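Ubiquitin-activating enzyme E1-like (Saccharomyces cerevisiae, PDB 3ONH) forms, with AOS1, the E1 ligase that activates the SUMO protein SMT3 using ATP, and engages the E2 Ubc9 through the ubiquitin-fold domain that makes up this chain. Local coordinates at residues K4-C16 with T103-K115. Sequence-based numbering, arbitrary orientation.
Sequences KVCRGVIKLSSDC and TCSLPDVEVPLIK
Lys11 and Ser105 form an antiparallel hydrogen-bonded pair where strand 6-12 meets the short strand 104-105: Lys11 N donates to Ser105 O (2.9 Å), and Ser105 N returns an almost straight bond to Lys11 O (2.8 Å). Leu12 and Cys104 follow as a non-hydrogen-bonded pair, and beyond them Ser13 N binds Thr103 O at 3.0 Å. Toward the other end the backbones part. Pro107 has no N-H to offer Val9 O; its CD instead lies 3.0 Å from that oxygen, while a water donates to both Val9 O and Ser105 O.

Among the side chains, Ile10 and Leu106 run side by side, Leu106 CD2 pressing on Ile10 CG1 at a tight 3.4 Å; Phe25 and Leu28 of helix 22-33 pack against this pair. Cys16 SG, swung anti to its backbone N (chi1 -167°), reaches Cys104 CB at 3.5 Å, and Leu12 CD2 touches the Cys104 sulfur. Val109 CG2 lies against Arg7 O and the CA of Gly8, whose lack of a side chain lets Pro107 and Val109 lie close. Farther along, Cys6 SG rests against Pro112 CD (3.9 Å) and Val111.

Ser13, the N-cap of helix 14-19, grips Thr103 twice, since its OG also accepts from Thr103 N. Strand 6-12 bonds along its other edge to the parallel strand 84-95, so the short strand 104-105 adds to the sheet of this ubiquitin-like fold. The contact thus changes from paired backbone polar groups beside the helix cap to largely apolar packing around Cys6, fastening the C-terminal segment along the edge of the first strand.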
# COMPACT_ATOMS: atom_id res chain seq x y z
N LYS A 4 -14.91 -8.30 5.38
CA LYS A 4 -14.25 -7.17 6.00
C LYS A 4 -12.81 -7.05 5.52
O LYS A 4 -12.37 -7.77 4.62
CB LYS A 4 -14.29 -7.28 7.52
CG LYS A 4 -13.27 -8.24 8.10
CD LYS A 4 -13.23 -8.16 9.61
CE LYS A 4 -14.41 -8.90 10.21
NZ LYS A 4 -14.48 -10.29 9.69
N VAL A 5 -12.07 -6.14 6.14
CA VAL A 5 -10.73 -5.82 5.69
C VAL A 5 -9.86 -5.49 6.90
O VAL A 5 -10.36 -5.02 7.92
CB VAL A 5 -10.76 -4.61 4.74
CG1 VAL A 5 -10.97 -3.33 5.52
CG2 VAL A 5 -9.50 -4.55 3.92
N CYS A 6 -8.56 -5.75 6.79
CA CYS A 6 -7.64 -5.32 7.83
C CYS A 6 -7.40 -3.83 7.67
O CYS A 6 -7.54 -3.28 6.58
CB CYS A 6 -6.35 -6.12 7.78
SG CYS A 6 -6.63 -7.86 7.95
N ARG A 7 -7.06 -3.16 8.77
CA ARG A 7 -6.85 -1.73 8.73
C ARG A 7 -5.64 -1.32 9.55
O ARG A 7 -5.35 -1.91 10.59
CB ARG A 7 -8.10 -0.99 9.23
CG ARG A 7 -9.33 -1.24 8.38
CD ARG A 7 -10.59 -0.67 9.02
NE ARG A 7 -11.79 -0.98 8.24
CZ ARG A 7 -12.09 -0.39 7.09
NH1 ARG A 7 -11.29 0.55 6.60
NH2 ARG A 7 -13.19 -0.72 6.44
N GLY A 8 -4.94 -0.31 9.06
CA GLY A 8 -3.81 0.25 9.78
C GLY A 8 -3.47 1.65 9.29
O GLY A 8 -4.00 2.09 8.27
N VAL A 9 -2.59 2.33 10.02
CA VAL A 9 -2.08 3.63 9.61
C VAL A 9 -0.61 3.52 9.24
O VAL A 9 0.19 2.97 10.00
CB VAL A 9 -2.24 4.68 10.74
CG1 VAL A 9 -1.51 5.97 10.38
CG2 VAL A 9 -3.70 4.95 11.01
N ILE A 10 -0.26 4.04 8.07
CA ILE A 10 1.14 4.22 7.70
C ILE A 10 1.59 5.60 8.13
O ILE A 10 0.98 6.60 7.75
CB ILE A 10 1.33 4.07 6.18
CG1 ILE A 10 1.00 2.65 5.73
CG2 ILE A 10 2.75 4.40 5.80
CD1 ILE A 10 1.08 2.44 4.23
N LYS A 11 2.65 5.66 8.92
CA LYS A 11 3.25 6.93 9.32
C LYS A 11 4.37 7.33 8.36
O LYS A 11 5.43 6.71 8.33
CB LYS A 11 3.80 6.85 10.75
CG LYS A 11 2.76 6.49 11.80
CD LYS A 11 3.43 6.11 13.12
CE LYS A 11 2.43 5.67 14.17
NZ LYS A 11 1.44 6.75 14.46
N LEU A 12 4.11 8.38 7.58
CA LEU A 12 5.03 8.85 6.54
C LEU A 12 5.47 10.26 6.84
O LEU A 12 4.66 11.10 7.22
CB LEU A 12 4.33 8.85 5.18
CG LEU A 12 4.44 7.63 4.28
CD1 LEU A 12 3.31 7.63 3.28
CD2 LEU A 12 5.78 7.63 3.56
N SER A 13 6.76 10.53 6.64
CA SER A 13 7.24 11.90 6.63
C SER A 13 6.97 12.49 5.25
O SER A 13 6.81 11.77 4.27
CB SER A 13 8.73 11.96 6.98
OG SER A 13 9.52 11.23 6.06
N SER A 14 6.90 13.82 5.17
CA SER A 14 6.59 14.50 3.93
C SER A 14 7.59 14.18 2.83
O SER A 14 7.22 13.93 1.69
CB SER A 14 6.55 16.01 4.16
OG SER A 14 5.78 16.31 5.31
N ASP A 15 8.87 14.20 3.18
CA ASP A 15 9.93 13.94 2.22
C ASP A 15 9.80 12.54 1.67
O ASP A 15 10.30 12.24 0.59
CB ASP A 15 11.30 14.10 2.87
CG ASP A 15 11.56 13.06 3.94
OD1 ASP A 15 10.64 12.76 4.73
OD2 ASP A 15 12.69 12.53 4.00
N CYS A 16 9.14 11.67 2.43
CA CYS A 16 9.02 10.27 2.04
C CYS A 16 7.96 10.06 0.96
O CYS A 16 8.16 9.30 0.01
CB CYS A 16 8.74 9.39 3.26
SG CYS A 16 8.94 7.64 2.93
N THR A 103 10.99 8.78 7.11
CA THR A 103 10.21 7.86 7.90
C THR A 103 9.12 7.28 7.01
O THR A 103 8.41 8.02 6.34
CB THR A 103 9.56 8.55 9.12
OG1 THR A 103 10.58 9.21 9.89
CG2 THR A 103 8.85 7.55 10.00
N CYS A 104 9.04 5.96 6.96
CA CYS A 104 7.90 5.29 6.36
C CYS A 104 7.59 4.09 7.21
O CYS A 104 8.08 3.00 6.96
CB CYS A 104 8.20 4.85 4.94
SG CYS A 104 6.83 3.93 4.18
N SER A 105 6.78 4.30 8.24
CA SER A 105 6.52 3.27 9.22
C SER A 105 5.21 2.54 8.94
O SER A 105 4.14 3.12 9.07
CB SER A 105 6.47 3.90 10.61
OG SER A 105 6.57 2.92 11.63
N LEU A 106 5.29 1.27 8.55
CA LEU A 106 4.10 0.47 8.32
C LEU A 106 3.56 -0.10 9.63
O LEU A 106 4.32 -0.54 10.49
CB LEU A 106 4.36 -0.67 7.33
CG LEU A 106 4.65 -0.31 5.87
CD1 LEU A 106 4.39 -1.49 4.96
CD2 LEU A 106 3.83 0.86 5.43
N PRO A 107 2.24 -0.11 9.78
CA PRO A 107 1.63 -0.62 11.01
C PRO A 107 1.82 -2.12 11.21
O PRO A 107 1.75 -2.90 10.25
CB PRO A 107 0.14 -0.31 10.80
CG PRO A 107 -0.03 -0.27 9.32
CD PRO A 107 1.23 0.38 8.83
N ASP A 108 2.05 -2.53 12.45
CA ASP A 108 2.06 -3.95 12.77
C ASP A 108 0.64 -4.44 12.96
O ASP A 108 0.04 -4.27 14.02
CB ASP A 108 2.94 -4.23 13.98
CG ASP A 108 4.42 -4.24 13.63
OD1 ASP A 108 4.95 -5.33 13.33
OD2 ASP A 108 5.04 -3.15 13.61
N VAL A 109 0.10 -5.03 11.89
CA VAL A 109 -1.27 -5.51 11.84
C VAL A 109 -1.29 -7.02 11.57
O VAL A 109 -0.38 -7.55 10.93
CB VAL A 109 -2.06 -4.82 10.70
CG1 VAL A 109 -3.46 -5.39 10.60
CG2 VAL A 109 -2.10 -3.32 10.91
N GLU A 110 -2.33 -7.69 12.05
CA GLU A 110 -2.50 -9.11 11.80
C GLU A 110 -3.31 -9.33 10.54
O GLU A 110 -4.49 -8.96 10.49
CB GLU A 110 -3.22 -9.77 12.98
CG GLU A 110 -3.06 -11.27 13.04
CD GLU A 110 -3.48 -11.84 14.39
OE1 GLU A 110 -4.71 -11.90 14.65
OE2 GLU A 110 -2.59 -12.20 15.19
N VAL A 111 -2.68 -9.90 9.52
CA VAL A 111 -3.33 -10.16 8.24
C VAL A 111 -3.34 -11.64 7.97
O VAL A 111 -2.33 -12.20 7.54
CB VAL A 111 -2.63 -9.44 7.08
CG1 VAL A 111 -3.40 -9.68 5.80
CG2 VAL A 111 -2.52 -7.96 7.35
N PRO A 112 -4.48 -12.28 8.20
CA PRO A 112 -4.59 -13.73 8.11
C PRO A 112 -4.85 -14.20 6.68
O PRO A 112 -5.25 -13.39 5.84
CB PRO A 112 -5.82 -14.05 8.97
CG PRO A 112 -6.47 -12.68 9.29
CD PRO A 112 -5.78 -11.65 8.47
N LEU A 113 -4.63 -15.48 6.43
CA LEU A 113 -5.17 -16.12 5.24
C LEU A 113 -6.65 -16.38 5.48
O LEU A 113 -7.06 -16.75 6.58
CB LEU A 113 -4.46 -17.44 4.98
CG LEU A 113 -3.01 -17.43 4.50
CD1 LEU A 113 -2.63 -18.84 4.08
CD2 LEU A 113 -2.86 -16.48 3.33
N ILE A 114 -7.46 -16.19 4.44
CA ILE A 114 -8.89 -16.47 4.52
C ILE A 114 -9.35 -17.13 3.24
O ILE A 114 -8.71 -17.01 2.21
CB ILE A 114 -9.71 -15.19 4.71
CG1 ILE A 114 -9.39 -14.20 3.59
CG2 ILE A 114 -9.45 -14.60 6.07
CD1 ILE A 114 -10.41 -13.11 3.42
N LYS A 115 -10.47 -17.84 3.30
CA LYS A 115 -11.05 -18.43 2.10
C LYS A 115 -11.45 -17.34 1.10
O LYS A 115 -12.06 -16.33 1.47
CB LYS A 115 -12.26 -19.29 2.46
O HOH W 1 2.42 2.87 11.80